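Long-range contacts in FAD-binding oxidoreductase (Gulosibacter chungangensis, PDB 7PBI), which binds FAD covalently, holds isoeugenol against the flavin in this structure, and probably works as a flavin-dependent oxidoreductase of the VAO/PCMH type: residues B[407-412]-B[436-441]; B[397-402]-B[474-479]; B[150-155]-B[167-172]. All coordinates share one frame; numbering follows the deposited sequence.

Contact 1 (B[407-412]-B[436-441]). With H7Y (isoeugenol), chain L.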
# COMPACT_ATOMS: atom_id res chain seq x y z
N GLU B 407 -4.46 -12.02 25.23
CA GLU B 407 -3.91 -11.49 26.50
C GLU B 407 -3.91 -9.96 26.37
O GLU B 407 -4.24 -9.29 27.37
CB GLU B 407 -2.58 -12.20 26.82
CG GLU B 407 -2.71 -13.73 26.74
CD GLU B 407 -1.64 -14.61 27.38
OE1 GLU B 407 -0.59 -14.81 26.74
OE2 GLU B 407 -1.86 -15.11 28.50
N ASP B 408 -3.69 -9.42 25.16
CA ASP B 408 -3.79 -7.96 24.86
C ASP B 408 -5.25 -7.50 24.95
O ASP B 408 -5.50 -6.47 25.59
CB ASP B 408 -3.26 -7.60 23.46
CG ASP B 408 -1.77 -7.28 23.37
OD1 ASP B 408 -1.12 -7.22 24.43
OD2 ASP B 408 -1.27 -7.07 22.24
N ALA B 409 -6.18 -8.22 24.32
CA ALA B 409 -7.60 -7.82 24.20
C ALA B 409 -8.23 -7.68 25.59
O ALA B 409 -8.94 -6.68 25.80
CB ALA B 409 -8.35 -8.81 23.35
N ALA B 410 -7.98 -8.63 26.50
CA ALA B 410 -8.57 -8.61 27.86
C ALA B 410 -8.02 -7.40 28.61
O ALA B 410 -8.79 -6.68 29.25
CB ALA B 410 -8.29 -9.90 28.59
N LYS B 411 -6.72 -7.18 28.47
CA LYS B 411 -5.96 -6.06 29.08
C LYS B 411 -6.61 -4.74 28.64
O LYS B 411 -7.05 -3.98 29.51
CB LYS B 411 -4.53 -6.25 28.59
CG LYS B 411 -3.35 -5.68 29.37
CD LYS B 411 -2.17 -6.52 28.89
CE LYS B 411 -0.79 -6.30 29.47
NZ LYS B 411 0.13 -7.34 28.95
N GLN B 412 -6.75 -4.54 27.33
CA GLN B 412 -7.36 -3.33 26.71
C GLN B 412 -8.82 -3.18 27.14
O GLN B 412 -9.22 -2.04 27.37
CB GLN B 412 -7.25 -3.38 25.18
CG GLN B 412 -6.05 -2.59 24.65
CD GLN B 412 -5.71 -2.88 23.20
OE1 GLN B 412 -5.79 -4.00 22.72
NE2 GLN B 412 -5.30 -1.85 22.49
N ARG B 436 -2.71 -9.61 10.67
CA ARG B 436 -1.61 -9.72 11.67
C ARG B 436 -1.74 -8.63 12.74
O ARG B 436 -0.82 -8.56 13.59
CB ARG B 436 -0.25 -9.58 10.99
CG ARG B 436 0.00 -10.60 9.89
CD ARG B 436 1.34 -10.37 9.23
NE ARG B 436 1.72 -11.45 8.34
CZ ARG B 436 1.13 -11.72 7.18
NH1 ARG B 436 0.10 -10.99 6.78
NH2 ARG B 436 1.56 -12.73 6.45
N GLU B 437 -2.79 -7.81 12.71
CA GLU B 437 -2.96 -6.65 13.63
C GLU B 437 -4.39 -6.59 14.12
O GLU B 437 -5.31 -7.02 13.38
CB GLU B 437 -2.58 -5.31 12.98
CG GLU B 437 -3.15 -5.10 11.59
CD GLU B 437 -4.59 -4.62 11.52
OE1 GLU B 437 -5.12 -4.17 12.56
OE2 GLU B 437 -5.20 -4.69 10.43
N MET B 438 -4.56 -6.03 15.31
CA MET B 438 -5.87 -5.85 15.97
C MET B 438 -6.08 -4.37 16.25
O MET B 438 -5.27 -3.78 17.01
CB MET B 438 -5.89 -6.64 17.28
CG MET B 438 -7.24 -6.70 17.93
SD MET B 438 -7.21 -7.91 19.26
CE MET B 438 -6.14 -7.11 20.45
N HIS B 439 -7.14 -3.81 15.66
CA HIS B 439 -7.74 -2.51 16.07
C HIS B 439 -8.65 -2.73 17.28
O HIS B 439 -9.48 -3.64 17.23
CB HIS B 439 -8.58 -1.89 14.95
CG HIS B 439 -7.77 -1.48 13.77
ND1 HIS B 439 -7.28 -2.39 12.86
CD2 HIS B 439 -7.39 -0.25 13.35
CE1 HIS B 439 -6.62 -1.74 11.92
NE2 HIS B 439 -6.68 -0.43 12.19
N HIS B 440 -8.48 -1.93 18.32
CA HIS B 440 -9.49 -1.75 19.39
C HIS B 440 -10.22 -0.44 19.12
O HIS B 440 -9.58 0.61 19.19
CB HIS B 440 -8.82 -1.78 20.76
CG HIS B 440 -9.76 -1.48 21.86
ND1 HIS B 440 -9.36 -0.88 23.03
CD2 HIS B 440 -11.09 -1.65 21.96
CE1 HIS B 440 -10.40 -0.71 23.81
NE2 HIS B 440 -11.48 -1.17 23.18
N ILE B 441 -11.51 -0.52 18.80
CA ILE B 441 -12.40 0.68 18.72
C ILE B 441 -13.09 0.88 20.07
O ILE B 441 -14.01 0.12 20.39
CB ILE B 441 -13.43 0.49 17.59
CG1 ILE B 441 -12.72 0.32 16.25
CG2 ILE B 441 -14.42 1.64 17.58
CD1 ILE B 441 -11.97 1.54 15.78
CAA H7Y L . -18.27 0.83 14.99
CAD H7Y L . -17.01 1.17 14.25
CAE H7Y L . -16.32 2.51 14.53
CAJ H7Y L . -15.16 2.85 13.85
CAH H7Y L . -14.60 1.84 13.11
CAF H7Y L . -14.57 4.12 13.87
CAG H7Y L . -13.41 4.36 13.13
CAK H7Y L . -12.86 3.33 12.38
OAC H7Y L . -11.74 3.52 11.64
CAL H7Y L . -13.46 2.06 12.38
OAI H7Y L . -12.91 1.05 11.63
CAB H7Y L . -13.64 -0.22 11.52
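Gln412 reaches from helix 406-422 toward two residues of strand 438-447, Met438 and His440, and runs past both in the opposite sense. Its chain, extended beyond CG, lays first the CB and then the amide alongside His440. The Gln412 CB is 3.9 Å from His440 ND1, an oblique approach to the ring. Further out, Gln412 NE2 comes to 3.9 Å from His440 CB. Amide and imidazole planes are turned 65° against each other, which rules out a flat stack. The imidazole is held from elsewhere: NE2 bonds to the hydroxyl of Tyr427, and Phe431 stacks on the ring. Met438 makes the second meeting. Its CG stands opposite the backbone N (chi1 -172°), sending the chain toward the helix, and a bend at the last torsion (chi3 69°) places the methyl Met438 CE between Ala409 CB (4.0 Å) and the amide oxygen Gln412 OE1 (3.9 Å), near Asp408 CB. The carboxylate of Asp408 looks elsewhere, to the hydroxyl of Tyr473. Ile441, next along the strand, turns to the bound isoeugenol instead: its CG2 lies 3.7 Å from isoeugenol CAE. The segment axes of helix and strand run nearly parallel, 10.5 Å apart. The helix packs on a large antiparallel sheet, where strand 438-447 lies between strands 426-433 and 393-402; Met259 of helix 255-266 closes over Met438 and Ala409 from the neighbouring helix.

Contact 2 (B[397-402]-B[474-479]). With FAD (flavin-adenine dinucleotide), chain K; H7Y (isoeugenol), chain L.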
# COMPACT_ATOMS: atom_id res chain seq x y z
N PHE B 397 -13.66 8.91 19.55
CA PHE B 397 -12.98 7.60 19.38
C PHE B 397 -11.62 7.57 20.08
O PHE B 397 -10.81 8.50 19.97
CB PHE B 397 -12.81 7.30 17.91
CG PHE B 397 -14.08 6.89 17.22
CD1 PHE B 397 -14.71 5.72 17.57
CD2 PHE B 397 -14.61 7.66 16.19
CE1 PHE B 397 -15.87 5.33 16.92
CE2 PHE B 397 -15.77 7.27 15.54
CZ PHE B 397 -16.40 6.11 15.92
N TYR B 398 -11.38 6.47 20.78
CA TYR B 398 -10.05 5.97 21.19
C TYR B 398 -9.81 4.67 20.42
O TYR B 398 -10.50 3.67 20.71
CB TYR B 398 -10.03 5.78 22.70
CG TYR B 398 -8.84 5.01 23.22
CD1 TYR B 398 -7.56 5.53 23.09
CD2 TYR B 398 -8.98 3.78 23.82
CE1 TYR B 398 -6.45 4.84 23.56
CE2 TYR B 398 -7.89 3.08 24.30
CZ TYR B 398 -6.62 3.61 24.16
OH TYR B 398 -5.52 2.93 24.61
N ALA B 399 -8.90 4.66 19.44
CA ALA B 399 -8.73 3.51 18.52
C ALA B 399 -7.28 3.06 18.45
O ALA B 399 -6.63 3.26 17.42
CB ALA B 399 -9.26 3.90 17.16
N PRO B 400 -6.72 2.42 19.50
CA PRO B 400 -5.35 1.91 19.43
C PRO B 400 -5.23 0.67 18.56
O PRO B 400 -6.20 -0.03 18.36
CB PRO B 400 -5.01 1.61 20.89
CG PRO B 400 -6.34 1.27 21.52
CD PRO B 400 -7.35 2.13 20.80
N VAL B 401 -4.02 0.43 18.06
CA VAL B 401 -3.63 -0.78 17.29
C VAL B 401 -2.59 -1.56 18.09
O VAL B 401 -1.69 -0.94 18.69
CB VAL B 401 -3.11 -0.38 15.90
CG1 VAL B 401 -2.32 -1.50 15.23
CG2 VAL B 401 -4.27 0.06 15.03
N SER B 402 -2.72 -2.89 18.11
CA SER B 402 -1.87 -3.78 18.93
C SER B 402 -1.68 -5.12 18.23
O SER B 402 -2.38 -5.40 17.24
CB SER B 402 -2.44 -3.96 20.31
OG SER B 402 -3.66 -4.68 20.27
N GLY B 474 -0.62 2.12 20.05
CA GLY B 474 -0.59 3.40 19.32
C GLY B 474 -1.89 3.65 18.60
O GLY B 474 -2.41 2.71 17.97
N ILE B 475 -2.40 4.88 18.69
CA ILE B 475 -3.63 5.34 17.97
C ILE B 475 -3.22 5.67 16.54
O ILE B 475 -2.20 6.35 16.34
CB ILE B 475 -4.26 6.54 18.71
CG1 ILE B 475 -4.84 6.13 20.07
CG2 ILE B 475 -5.31 7.22 17.84
CD1 ILE B 475 -3.87 6.35 21.21
N TYR B 476 -4.01 5.23 15.56
CA TYR B 476 -3.78 5.48 14.12
C TYR B 476 -4.72 6.58 13.61
O TYR B 476 -4.61 6.99 12.45
CB TYR B 476 -3.96 4.18 13.33
CG TYR B 476 -5.40 3.93 12.96
CD1 TYR B 476 -6.37 3.78 13.94
CD2 TYR B 476 -5.80 3.95 11.64
CE1 TYR B 476 -7.70 3.61 13.60
CE2 TYR B 476 -7.12 3.77 11.28
CZ TYR B 476 -8.08 3.60 12.27
OH TYR B 476 -9.37 3.44 11.89
N ARG B 477 -5.67 7.02 14.44
CA ARG B 477 -6.68 8.03 14.04
C ARG B 477 -7.24 8.68 15.30
O ARG B 477 -7.59 7.94 16.24
CB ARG B 477 -7.75 7.34 13.21
CG ARG B 477 -8.71 8.28 12.50
CD ARG B 477 -9.67 7.45 11.69
NE ARG B 477 -10.79 8.23 11.19
CZ ARG B 477 -11.73 7.75 10.39
NH1 ARG B 477 -11.71 6.48 10.01
NH2 ARG B 477 -12.70 8.53 9.97
N ALA B 478 -7.30 10.01 15.33
CA ALA B 478 -7.66 10.79 16.54
C ALA B 478 -8.40 12.07 16.15
O ALA B 478 -8.15 12.63 15.07
CB ALA B 478 -6.43 11.09 17.35
N HIS B 479 -9.28 12.51 17.03
CA HIS B 479 -10.01 13.80 16.98
C HIS B 479 -9.01 14.96 16.97
O HIS B 479 -7.92 14.79 17.56
CB HIS B 479 -10.94 13.90 18.19
CG HIS B 479 -11.91 15.03 18.14
ND1 HIS B 479 -11.56 16.32 18.50
CD2 HIS B 479 -13.22 15.06 17.80
CE1 HIS B 479 -12.61 17.10 18.37
NE2 HIS B 479 -13.64 16.35 17.93
PA FAD K . -14.65 13.87 5.39
O1A FAD K . -15.13 14.62 6.59
O2A FAD K . -15.07 14.42 4.07
O5B FAD K . -13.06 13.74 5.42
C5B FAD K . -12.36 13.48 6.65
C4B FAD K . -11.03 14.18 6.61
O4B FAD K . -10.25 13.68 5.48
C3B FAD K . -11.07 15.69 6.39
O3B FAD K . -11.21 16.40 7.61
C2B FAD K . -9.70 15.94 5.77
O2B FAD K . -8.67 15.94 6.74
C1B FAD K . -9.56 14.74 4.85
N9A FAD K . -10.15 14.92 3.53
C8A FAD K . -11.39 14.52 3.13
N7A FAD K . -11.66 14.83 1.89
C5A FAD K . -10.52 15.47 1.44
C6A FAD K . -10.20 16.03 0.20
N6A FAD K . -11.02 16.02 -0.85
N1A FAD K . -8.98 16.61 0.09
C2A FAD K . -8.17 16.61 1.16
N3A FAD K . -8.37 16.09 2.37
C4A FAD K . -9.58 15.54 2.45
N1 FAD K . -15.23 5.37 10.08
C2 FAD K . -14.73 4.31 9.41
O2 FAD K . -13.77 4.44 8.65
N3 FAD K . -15.27 3.07 9.52
C4 FAD K . -16.33 2.80 10.33
O4 FAD K . -16.78 1.67 10.37
C4X FAD K . -16.88 3.89 11.07
N5 FAD K . -17.89 3.66 11.87
C5X FAD K . -18.39 4.72 12.56
C6 FAD K . -19.49 4.49 13.41
C7 FAD K . -20.07 5.50 14.13
C7M FAD K . -21.24 5.20 15.02
C8 FAD K . -19.54 6.81 14.03
C8M FAD K . -20.14 7.93 14.83
C9 FAD K . -18.47 7.06 13.20
C9A FAD K . -17.87 6.03 12.45
N10 FAD K . -16.79 6.24 11.60
C10 FAD K . -16.25 5.17 10.88
C1' FAD K . -16.23 7.60 11.42
C2' FAD K . -16.92 8.37 10.26
O2' FAD K . -18.35 8.19 10.32
C3' FAD K . -16.47 7.95 8.86
O3' FAD K . -15.08 7.64 8.83
C4' FAD K . -16.78 8.97 7.75
O4' FAD K . -16.74 8.32 6.48
C5' FAD K . -15.80 10.12 7.69
O5' FAD K . -16.50 11.29 7.19
P FAD K . -16.50 11.63 5.63
O1P FAD K . -17.58 12.63 5.42
O2P FAD K . -16.52 10.37 4.83
O3P FAD K . -15.06 12.32 5.48
CAA H7Y L . -18.27 0.83 14.99
CAD H7Y L . -17.01 1.17 14.25
CAE H7Y L . -16.32 2.51 14.53
CAJ H7Y L . -15.16 2.85 13.85
CAH H7Y L . -14.60 1.84 13.11
CAF H7Y L . -14.57 4.12 13.87
CAG H7Y L . -13.41 4.36 13.13
CAK H7Y L . -12.86 3.33 12.38
OAC H7Y L . -11.74 3.52 11.64
CAL H7Y L . -13.46 2.06 12.38
OAI H7Y L . -12.91 1.05 11.63
CAB H7Y L . -13.64 -0.22 11.52
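Tyr476 presents its ring edge, near the ring plane, to the carbonyl of Ala399, with CD1 3.5 Å from Ala399 O; isoeugenol OAC also lies at the edge of the ring, near its plane, beyond the hydroxyl. One face of this ring carries Arg477 CB over its centre, and His439 meets Tyr476 edge to face. The setting is the end of the antiparallel sheet of the FAD-linked oxidase C-terminal domain, where the short strand 474-475 pairs with strand 393-402. Phe397 has isoeugenol CAF 3.4 Å above one face, offset toward the rim, while FAD C9 sits at its edge; Tyr92 stacks on it as well. Tyr398 has Pro400 CD over the centre of one face, and Ile475 crosses it at about a right angle, CD1 coming obliquely to 3.8 Å from Tyr398 CE1. Arg477 is drawn out straight, its CG opposite the backbone N (chi1 -169°), which carries the guanidinium to the flavin. Its NH1 gives a hydrogen bond to FAD O2, in the guanidinium plane, and NH2 one of 2.8 Å to FAD O3'; Asn89 also holds NH2. Two bonds thus clamp this planar group to both the flavin ring and the ribityl chain. The phenol OAC of isoeugenol bonds to Tyr476 OH, though the modelled length is too short to be trusted. Ala399 CB adds apolar contact, 3.9 Å from Tyr476 CE1. The hydrogen-bonded pair Val401/Gly474 is tied by Val401 N donating to Gly474 O at 2.8 Å.

Contact 3 (B[150-155]-B[167-172]). With FAD (flavin-adenine dinucleotide), chain K; H7Y (isoeugenol), chain L.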
# COMPACT_ATOMS: atom_id res chain seq x y z
N PRO B 150 -18.49 -0.18 2.03
CA PRO B 150 -18.87 0.97 2.83
C PRO B 150 -18.39 0.82 4.27
O PRO B 150 -18.11 -0.31 4.70
CB PRO B 150 -20.40 0.94 2.76
CG PRO B 150 -20.71 -0.54 2.74
CD PRO B 150 -19.54 -1.22 2.04
N ALA B 151 -18.29 1.96 4.94
CA ALA B 151 -18.23 2.11 6.41
C ALA B 151 -19.65 1.93 6.97
O ALA B 151 -20.57 1.61 6.18
CB ALA B 151 -17.65 3.47 6.75
N GLU B 152 -19.83 2.15 8.27
CA GLU B 152 -21.11 1.89 8.97
C GLU B 152 -22.20 2.78 8.35
O GLU B 152 -23.29 2.26 8.06
CB GLU B 152 -20.96 2.15 10.47
CG GLU B 152 -19.87 1.32 11.12
CD GLU B 152 -20.31 0.21 12.07
OE1 GLU B 152 -21.53 0.09 12.28
OE2 GLU B 152 -19.44 -0.52 12.60
N LEU B 153 -21.89 4.06 8.13
CA LEU B 153 -22.92 5.08 7.80
C LEU B 153 -22.81 5.48 6.33
O LEU B 153 -21.74 5.98 5.94
CB LEU B 153 -22.72 6.27 8.73
CG LEU B 153 -22.63 5.86 10.19
CD1 LEU B 153 -22.18 7.02 11.07
CD2 LEU B 153 -23.97 5.34 10.64
N ASP B 154 -23.90 5.31 5.59
CA ASP B 154 -23.90 5.44 4.11
C ASP B 154 -23.69 6.90 3.67
O ASP B 154 -23.38 7.08 2.49
CB ASP B 154 -25.15 4.84 3.48
CG ASP B 154 -26.48 5.25 4.08
OD1 ASP B 154 -26.56 6.33 4.71
OD2 ASP B 154 -27.44 4.47 3.92
N TRP B 155 -23.84 7.89 4.56
CA TRP B 155 -23.60 9.32 4.22
C TRP B 155 -22.10 9.64 4.19
O TRP B 155 -21.78 10.76 3.74
CB TRP B 155 -24.32 10.26 5.17
CG TRP B 155 -23.90 10.15 6.60
CD1 TRP B 155 -22.65 10.25 7.14
CD2 TRP B 155 -24.79 9.93 7.70
NE1 TRP B 155 -22.70 10.10 8.50
CE2 TRP B 155 -24.01 9.92 8.87
CE3 TRP B 155 -26.18 9.77 7.79
CZ2 TRP B 155 -24.57 9.74 10.13
CZ3 TRP B 155 -26.73 9.58 9.04
CH2 TRP B 155 -25.93 9.57 10.19
N VAL B 167 -11.91 2.35 7.13
CA VAL B 167 -12.04 0.92 6.74
C VAL B 167 -13.51 0.49 6.73
O VAL B 167 -14.31 1.06 7.47
CB VAL B 167 -11.20 0.01 7.67
CG1 VAL B 167 -9.70 0.22 7.48
CG2 VAL B 167 -11.56 0.21 9.13
N GLY B 168 -13.83 -0.48 5.89
CA GLY B 168 -15.13 -1.18 5.88
C GLY B 168 -14.97 -2.58 6.43
O GLY B 168 -14.16 -2.77 7.36
N TYR B 169 -15.70 -3.54 5.87
CA TYR B 169 -15.85 -4.89 6.48
C TYR B 169 -15.91 -6.03 5.46
O TYR B 169 -16.14 -7.13 5.93
CB TYR B 169 -17.11 -4.90 7.33
CG TYR B 169 -17.07 -3.83 8.38
CD1 TYR B 169 -16.32 -4.02 9.51
CD2 TYR B 169 -17.71 -2.61 8.20
CE1 TYR B 169 -16.24 -3.04 10.48
CE2 TYR B 169 -17.64 -1.62 9.17
CZ TYR B 169 -16.90 -1.84 10.31
OH TYR B 169 -16.78 -0.91 11.30
N THR B 170 -15.76 -5.78 4.16
CA THR B 170 -15.68 -6.83 3.12
C THR B 170 -14.20 -7.15 3.02
O THR B 170 -13.42 -6.57 3.76
CB THR B 170 -16.35 -6.41 1.80
OG1 THR B 170 -15.43 -5.70 0.96
CG2 THR B 170 -17.59 -5.58 2.03
N PRO B 171 -13.76 -8.09 2.16
CA PRO B 171 -12.32 -8.26 1.93
C PRO B 171 -11.65 -7.00 1.37
O PRO B 171 -10.45 -6.91 1.45
CB PRO B 171 -12.27 -9.42 0.94
CG PRO B 171 -13.53 -10.20 1.23
CD PRO B 171 -14.56 -9.11 1.48
N TYR B 172 -12.42 -6.04 0.87
CA TYR B 172 -11.93 -4.71 0.43
C TYR B 172 -12.04 -3.69 1.57
O TYR B 172 -12.25 -2.48 1.29
CB TYR B 172 -12.69 -4.27 -0.82
CG TYR B 172 -12.11 -4.83 -2.09
CD1 TYR B 172 -11.73 -6.16 -2.18
CD2 TYR B 172 -11.94 -4.05 -3.21
CE1 TYR B 172 -11.20 -6.69 -3.34
CE2 TYR B 172 -11.43 -4.57 -4.39
CZ TYR B 172 -11.04 -5.89 -4.45
OH TYR B 172 -10.51 -6.40 -5.60
PA FAD K . -14.65 13.87 5.39
O1A FAD K . -15.13 14.62 6.59
O2A FAD K . -15.07 14.42 4.07
O5B FAD K . -13.06 13.74 5.42
C5B FAD K . -12.36 13.48 6.65
C4B FAD K . -11.03 14.18 6.61
O4B FAD K . -10.25 13.68 5.48
C3B FAD K . -11.07 15.69 6.39
O3B FAD K . -11.21 16.40 7.61
C2B FAD K . -9.70 15.94 5.77
O2B FAD K . -8.67 15.94 6.74
C1B FAD K . -9.56 14.74 4.85
N9A FAD K . -10.15 14.92 3.53
C8A FAD K . -11.39 14.52 3.13
N7A FAD K . -11.66 14.83 1.89
C5A FAD K . -10.52 15.47 1.44
C6A FAD K . -10.20 16.03 0.20
N6A FAD K . -11.02 16.02 -0.85
N1A FAD K . -8.98 16.61 0.09
C2A FAD K . -8.17 16.61 1.16
N3A FAD K . -8.37 16.09 2.37
C4A FAD K . -9.58 15.54 2.45
N1 FAD K . -15.23 5.37 10.08
C2 FAD K . -14.73 4.31 9.41
O2 FAD K . -13.77 4.44 8.65
N3 FAD K . -15.27 3.07 9.52
C4 FAD K . -16.33 2.80 10.33
O4 FAD K . -16.78 1.67 10.37
C4X FAD K . -16.88 3.89 11.07
N5 FAD K . -17.89 3.66 11.87
C5X FAD K . -18.39 4.72 12.56
C6 FAD K . -19.49 4.49 13.41
C7 FAD K . -20.07 5.50 14.13
C7M FAD K . -21.24 5.20 15.02
C8 FAD K . -19.54 6.81 14.03
C8M FAD K . -20.14 7.93 14.83
C9 FAD K . -18.47 7.06 13.20
C9A FAD K . -17.87 6.03 12.45
N10 FAD K . -16.79 6.24 11.60
C10 FAD K . -16.25 5.17 10.88
C1' FAD K . -16.23 7.60 11.42
C2' FAD K . -16.92 8.37 10.26
O2' FAD K . -18.35 8.19 10.32
C3' FAD K . -16.47 7.95 8.86
O3' FAD K . -15.08 7.64 8.83
C4' FAD K . -16.78 8.97 7.75
O4' FAD K . -16.74 8.32 6.48
C5' FAD K . -15.80 10.12 7.69
O5' FAD K . -16.50 11.29 7.19
P FAD K . -16.50 11.63 5.63
O1P FAD K . -17.58 12.63 5.42
O2P FAD K . -16.52 10.37 4.83
O3P FAD K . -15.06 12.32 5.48
CAA H7Y L . -18.27 0.83 14.99
CAD H7Y L . -17.01 1.17 14.25
CAE H7Y L . -16.32 2.51 14.53
CAJ H7Y L . -15.16 2.85 13.85
CAH H7Y L . -14.60 1.84 13.11
CAF H7Y L . -14.57 4.12 13.87
CAG H7Y L . -13.41 4.36 13.13
CAK H7Y L . -12.86 3.33 12.38
OAC H7Y L . -11.74 3.52 11.64
CAL H7Y L . -13.46 2.06 12.38
OAI H7Y L . -12.91 1.05 11.63
CAB H7Y L . -13.64 -0.22 11.52
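Glu152 and Tyr169 cross at about a right angle beside the flavin, in two loops of the FAD-binding domain of PCMH fold, one before and one after helix 158-162 in the chain. Among the polar contacts, Glu152 OE2 and Tyr169 OH lie 3.0 Å apart, with carboxylate and phenol planes 87° apart. The Tyr169 hydroxyl gives its hydrogen to FAD O4 at 2.7 Å, while Glu152 OE1 is taken by Arg371 in a salt bridge and by Ser383. Backbone bonds of Val167 grip the pyrimidine end of the flavin: its N donates to FAD O2 and its O accepts from FAD N3 at 3.0 Å, an almost straight bond of 165°. Van der Waals contacts fill in around this. Ala151 CB rests over one flavin face, 3.7 Å from N3, and isoeugenol lies over the opposite face. Lacking a side chain, Gly168 lets the loops close up, with Pro150 O 3.3 Å from its CA. Val167 CG2 meets the methoxy group of isoeugenol. The second loop is shaped by an ST turn, Tyr172 N donating to Thr170 OG1 at 3.0 Å.

In the fold
Contacts 1 and 2 share a sheet and touch directly: Met438 O lies 2.9 Å from Ser402 N and His440 N 3.0 Å from Pro400 O, probable hydrogen bonds between neighbouring strands. Contact 1 is nested in the chain loop that contact 2 closes, and their centres are about 12 Å apart. Contact 3 belongs to the FAD-binding domain and closes earlier in the chain; its nearest atoms stay about 5 Å from contact 2 and about 6 Å from contact 1. Isoeugenol bridges the gap, touching all three, while FAD is touched by contacts 2 and 3. The pocket is therefore assembled from both domains, with the flavin between them.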